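Local atomic coordinates of neural cell adhesion molecule 1 (Homo sapiens, PDB entry 2HAZ), a protein that mediates cell adhesion in the nervous system and carries N-glycans that become polysialylated, a modification that depends on the fibronectin type III domain described here. Residues Val24-Pro29 with Leu38-Glu43; Val71-Lys74 with Thr78-Val81. One frame throughout, in Å; residues are numbered along the deposited sequence.

The two contacts follow one another along a single fibronectin type III domain, a sandwich of two antiparallel sheets. Contact 1 comes first and joins strand 22-27 of the three-stranded sheet to strand 39-46 of the four-stranded one, its centre about 4 Å from that of the whole chain. Contact 2 lies toward one end of the sandwich and ties the loop after strand 67-70 to the start of strand 78-87. Their centres are about 16 Å apart, but strands 39-46 and 78-87 are neighbours in one sheet, and E43 O packs 3.4 Å from V81 CG2. One contact thus packs the two sheets face to face, while the other fixes a loop that crosses between them.

Contact 1 of 2, residues Val24-Pro29 with Leu38-Glu43; sequences VQFDEP and LKYKAE. With NA (sodium ion), chain B.
The phenyl ring of F26 turns its edge toward one face of the Y40 ring, with CE1 of F26 only 3.5 Å from CZ of Y40. The centroids lie 4.8 Å apart and the planes are inclined at 61°, an edge-to-face pair in which the slightly positive C-H rim meets the electron-rich face. A chi1 of 79°, with CG between backbone N and carbonyl carbon, brings F26 CE1 and CZ to the face of Y40. P29 meets Y40 from the opposite direction: its CD sits at the rim of the tyrosine ring, 3.5 Å from Y40 OH. The methylene CG of E28 touches that same oxygen. Strands 22-27 and 39-46 belong to the two facing sheets of the fibronectin type III sandwich, whose interior suits large aromatics that can bridge between sheets. Around the pair, L83 lies against F26, A85 against Y40 and P29, and A62 of helix 59-65 touches both rings; the short alanines let the rings pack close to helix and strand. D27, next in the strand, points away from Y40, and its carboxylate grips the sodium ion through OD1 at 2.3 Å and OD2 at 2.4 Å, with D13 of strand 11-17 as a second ligand.

Contact 2 of 2, residues Val71-Lys74 with Thr78-Val81; sequences VGLK and TYAV
Y79 reaches from its strand to the backbone of the preceding loop, where its OH accepts a hydrogen bond from K74 N, 2.9 Å long and nearly straight at 173°. Packing is tight beside this bond: L73 lays its methyl CD2 over one face of the tyrosine ring, 3.8 Å from the centroid and 16° off the ring normal, a CH-pi contact for which a branched aliphatic chain is well shaped. K74 O lies in the ring plane at its edge, 3.9 Å from Y79 CE2, and is hydrogen-bonded to OG1 of T102. With CG beside its backbone N (chi1 -69°), Y79 projects its ring toward the loop. L73 also packs on W44 and F100, as suits a buried aliphatic residue. The other side is looser: the exposed K74 passes its aliphatic CB 3.6 Å from Y79 OH, then bends at chi3 and chi4, which curls the chain back and brings NZ to 3.9 Å from that oxygen; exposure suits its charged end. A phenylalanine in place of Y79 could keep the packing under L73 but would probably leave the K74 N-H without its acceptor and the loop less firmly tied to the strand. A tyrosine at the start of a strand bonding back to the backbone five residues earlier is the tyrosine corner, a hallmark of Greek-key beta sandwiches such as fibronectin type III domains.

Contact 1 of 2, residues Val24-Pro29 with Leu38-Glu43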
loop_
_atom_site.group_PDB
_atom_site.type_symbol
_atom_site.label_atom_id
_atom_site.label_comp_id
_atom_site.label_asym_id
_atom_site.label_seq_id
_atom_site.Cartn_x
_atom_site.Cartn_y
_atom_site.Cartn_z
ATOM N N VAL A 24 -5.547 -3.762 -3.699
ATOM C CA VAL A 24 -5.211 -2.340 -3.710
ATOM C C VAL A 24 -4.541 -2.049 -5.052
ATOM O O VAL A 24 -3.440 -2.531 -5.319
ATOM C CB VAL A 24 -4.315 -1.930 -2.490
ATOM C CG1 VAL A 24 -3.959 -0.455 -2.533
ATOM C CG2 VAL A 24 -5.001 -2.262 -1.136
ATOM N N GLN A 25 -5.223 -1.287 -5.909
ATOM C CA GLN A 25 -4.644 -0.878 -7.188
ATOM C C GLN A 25 -3.851 0.391 -7.030
ATOM O O GLN A 25 -4.379 1.403 -6.551
ATOM C CB GLN A 25 -5.733 -0.599 -8.211
ATOM C CG GLN A 25 -6.324 -1.815 -8.840
ATOM C CD GLN A 25 -7.184 -1.440 -10.019
ATOM O OE1 GLN A 25 -6.850 -0.519 -10.793
ATOM N NE2 GLN A 25 -8.299 -2.150 -10.180
ATOM N N PHE A 26 -2.607 0.367 -7.498
ATOM C CA PHE A 26 -1.688 1.472 -7.254
ATOM C C PHE A 26 -0.765 1.766 -8.448
ATOM O O PHE A 26 -0.545 0.892 -9.302
ATOM C CB PHE A 26 -0.842 1.186 -6.002
ATOM C CG PHE A 26 0.309 0.233 -6.244
ATOM C CD1 PHE A 26 1.606 0.714 -6.472
ATOM C CD2 PHE A 26 0.102 -1.133 -6.256
ATOM C CE1 PHE A 26 2.657 -0.169 -6.700
ATOM C CE2 PHE A 26 1.151 -2.010 -6.470
ATOM C CZ PHE A 26 2.425 -1.526 -6.704
ATOM N N ASP A 27 -0.227 2.992 -8.458
ATOM C CA ASP A 27 0.818 3.433 -9.401
ATOM C C ASP A 27 2.156 3.461 -8.706
ATOM O O ASP A 27 2.246 3.909 -7.564
ATOM C CB ASP A 27 0.601 4.879 -9.836
ATOM C CG ASP A 27 -0.691 5.093 -10.510
ATOM O OD1 ASP A 27 -1.123 4.195 -11.265
ATOM O OD2 ASP A 27 -1.286 6.176 -10.290
ATOM N N GLU A 28 3.193 3.026 -9.413
ATOM C CA GLU A 28 4.576 3.196 -8.960
ATOM C C GLU A 28 4.897 4.670 -8.674
ATOM O O GLU A 28 4.282 5.561 -9.272
ATOM C CB GLU A 28 5.543 2.662 -10.017
ATOM C CG GLU A 28 5.469 1.164 -10.249
ATOM C CD GLU A 28 4.378 0.766 -11.246
ATOM O OE1 GLU A 28 3.603 1.642 -11.693
ATOM O OE2 GLU A 28 4.299 -0.431 -11.596
ATOM N N PRO A 29 5.856 4.929 -7.754
ATOM C CA PRO A 29 6.369 6.284 -7.512
ATOM C C PRO A 29 6.830 6.977 -8.807
ATOM O O PRO A 29 7.335 6.309 -9.708
ATOM C CB PRO A 29 7.585 6.029 -6.603
ATOM C CG PRO A 29 7.227 4.797 -5.847
ATOM C CD PRO A 29 6.495 3.939 -6.856
ATOM N N LEU A 38 12.554 -1.724 -4.109
ATOM C CA LEU A 38 12.845 -3.090 -3.673
ATOM C C LEU A 38 11.617 -3.845 -3.156
ATOM O O LEU A 38 11.453 -5.042 -3.396
ATOM C CB LEU A 38 13.896 -3.073 -2.567
ATOM C CG LEU A 38 15.274 -2.428 -2.742
ATOM C CD1 LEU A 38 16.061 -2.577 -1.452
ATOM C CD2 LEU A 38 15.995 -3.076 -3.890
ATOM N N LYS A 39 10.788 -3.137 -2.395
ATOM C CA LYS A 39 9.585 -3.700 -1.792
ATOM C C LYS A 39 8.557 -2.601 -1.675
ATOM O O LYS A 39 8.894 -1.414 -1.741
ATOM C CB LYS A 39 9.873 -4.226 -0.378
ATOM C CG LYS A 39 10.716 -5.479 -0.298
ATOM C CD LYS A 39 10.695 -6.032 1.121
ATOM C CE LYS A 39 11.631 -7.234 1.306
ATOM N NZ LYS A 39 11.494 -8.275 0.246
ATOM N N TYR A 40 7.304 -3.008 -1.485
ATOM C CA TYR A 40 6.262 -2.097 -1.026
ATOM C C TYR A 40 5.790 -2.446 0.371
ATOM O O TYR A 40 5.769 -3.614 0.771
ATOM C CB TYR A 40 5.077 -2.054 -1.996
ATOM C CG TYR A 40 5.408 -1.364 -3.301
ATOM C CD1 TYR A 40 5.248 0.010 -3.452
ATOM C CD2 TYR A 40 5.883 -2.097 -4.383
ATOM C CE1 TYR A 40 5.570 0.645 -4.664
ATOM C CE2 TYR A 40 6.204 -1.476 -5.597
ATOM C CZ TYR A 40 6.038 -0.113 -5.725
ATOM O OH TYR A 40 6.353 0.484 -6.916
ATOM N N LYS A 41 5.397 -1.428 1.116
ATOM C CA LYS A 41 4.761 -1.652 2.406
ATOM C C LYS A 41 3.334 -1.121 2.346
ATOM O O LYS A 41 3.110 0.047 2.030
ATOM C CB LYS A 41 5.552 -0.964 3.520
ATOM C CG LYS A 41 5.074 -1.295 4.935
ATOM C CD LYS A 41 5.824 -0.410 5.919
ATOM C CE LYS A 41 5.624 -0.807 7.344
ATOM N NZ LYS A 41 6.370 0.174 8.214
ATOM N N ALA A 42 2.374 -1.995 2.627
ATOM C CA ALA A 42 1.002 -1.562 2.862
ATOM C C ALA A 42 0.741 -1.473 4.353
ATOM O O ALA A 42 1.083 -2.387 5.096
ATOM C CB ALA A 42 0.003 -2.529 2.232
ATOM N N GLU A 43 0.146 -0.363 4.768
ATOM C CA GLU A 43 -0.366 -0.171 6.120
ATOM C C GLU A 43 -1.874 0.077 6.057
ATOM O O GLU A 43 -2.344 0.886 5.234
ATOM C CB GLU A 43 0.330 1.019 6.782
ATOM C CG GLU A 43 1.850 0.927 6.773
ATOM C CD GLU A 43 2.500 2.125 7.423
ATOM O OE1 GLU A 43 2.766 3.124 6.710
ATOM O OE2 GLU A 43 2.738 2.067 8.656
HETATM NA NA NA B . -2.966 5.487 -11.835
#

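Contact 2 of 2, residues Val71-Lys74 with Thr78-Val81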
loop_
_atom_site.group_PDB
_atom_site.type_symbol
_atom_site.label_atom_id
_atom_site.label_comp_id
_atom_site.label_asym_id
_atom_site.label_seq_id
_atom_site.Cartn_x
_atom_site.Cartn_y
_atom_site.Cartn_z
ATOM N N VAL A 71 -4.964 -8.661 3.666
ATOM C CA VAL A 71 -5.631 -9.837 4.235
ATOM C C VAL A 71 -6.031 -9.625 5.692
ATOM O O VAL A 71 -5.719 -8.596 6.297
ATOM C CB VAL A 71 -4.707 -11.100 4.184
ATOM C CG1 VAL A 71 -4.400 -11.514 2.755
ATOM C CG2 VAL A 71 -3.423 -10.852 4.972
ATOM N N GLY A 72 -6.730 -10.610 6.246
ATOM C CA GLY A 72 -7.080 -10.615 7.660
ATOM C C GLY A 72 -8.002 -9.496 8.093
ATOM O O GLY A 72 -7.970 -9.074 9.263
ATOM N N LEU A 73 -8.833 -9.034 7.162
ATOM C CA LEU A 73 -9.786 -7.973 7.421
ATOM C C LEU A 73 -11.074 -8.566 7.983
ATOM O O LEU A 73 -11.354 -9.764 7.824
ATOM C CB LEU A 73 -10.090 -7.177 6.151
ATOM C CG LEU A 73 -8.902 -6.622 5.346
ATOM C CD1 LEU A 73 -9.395 -6.079 4.021
ATOM C CD2 LEU A 73 -8.169 -5.546 6.155
ATOM N N LYS A 74 -11.832 -7.717 8.650
ATOM C CA LYS A 74 -13.141 -8.078 9.181
ATOM C C LYS A 74 -14.207 -7.630 8.204
ATOM O O LYS A 74 -14.082 -6.552 7.618
ATOM C CB LYS A 74 -13.361 -7.393 10.529
ATOM C CG LYS A 74 -12.226 -7.608 11.502
ATOM C CD LYS A 74 -12.673 -7.514 12.957
ATOM C CE LYS A 74 -13.112 -6.113 13.319
ATOM N NZ LYS A 74 -12.081 -5.085 12.990
ATOM N N THR A 78 -15.121 -0.406 7.610
ATOM C CA THR A 78 -14.419 0.623 6.826
ATOM C C THR A 78 -12.958 0.741 7.270
ATOM O O THR A 78 -12.683 0.895 8.472
ATOM C CB THR A 78 -15.117 1.987 6.952
ATOM O OG1 THR A 78 -16.530 1.809 6.747
ATOM C CG2 THR A 78 -14.553 3.008 5.934
ATOM N N TYR A 79 -12.041 0.685 6.296
ATOM C CA TYR A 79 -10.587 0.779 6.546
ATOM C C TYR A 79 -9.960 1.960 5.791
ATOM O O TYR A 79 -10.464 2.374 4.746
ATOM C CB TYR A 79 -9.837 -0.503 6.111
ATOM C CG TYR A 79 -10.115 -1.724 6.948
ATOM C CD1 TYR A 79 -9.244 -2.101 7.969
ATOM C CD2 TYR A 79 -11.264 -2.497 6.728
ATOM C CE1 TYR A 79 -9.509 -3.204 8.760
ATOM C CE2 TYR A 79 -11.530 -3.603 7.502
ATOM C CZ TYR A 79 -10.650 -3.951 8.518
ATOM O OH TYR A 79 -10.901 -5.055 9.282
ATOM N N ALA A 80 -8.845 2.464 6.317
ATOM C CA ALA A 80 -7.902 3.327 5.572
ATOM C C ALA A 80 -6.691 2.491 5.222
ATOM O O ALA A 80 -6.219 1.726 6.072
ATOM C CB ALA A 80 -7.468 4.539 6.432
ATOM N N VAL A 81 -6.207 2.642 3.982
ATOM C CA VAL A 81 -4.958 2.015 3.528
ATOM C C VAL A 81 -4.047 3.055 2.859
ATOM O O VAL A 81 -4.510 4.016 2.244
ATOM C CB VAL A 81 -5.223 0.795 2.605
ATOM C CG1 VAL A 81 -5.906 1.182 1.310
ATOM C CG2 VAL A 81 -3.943 0.001 2.328
#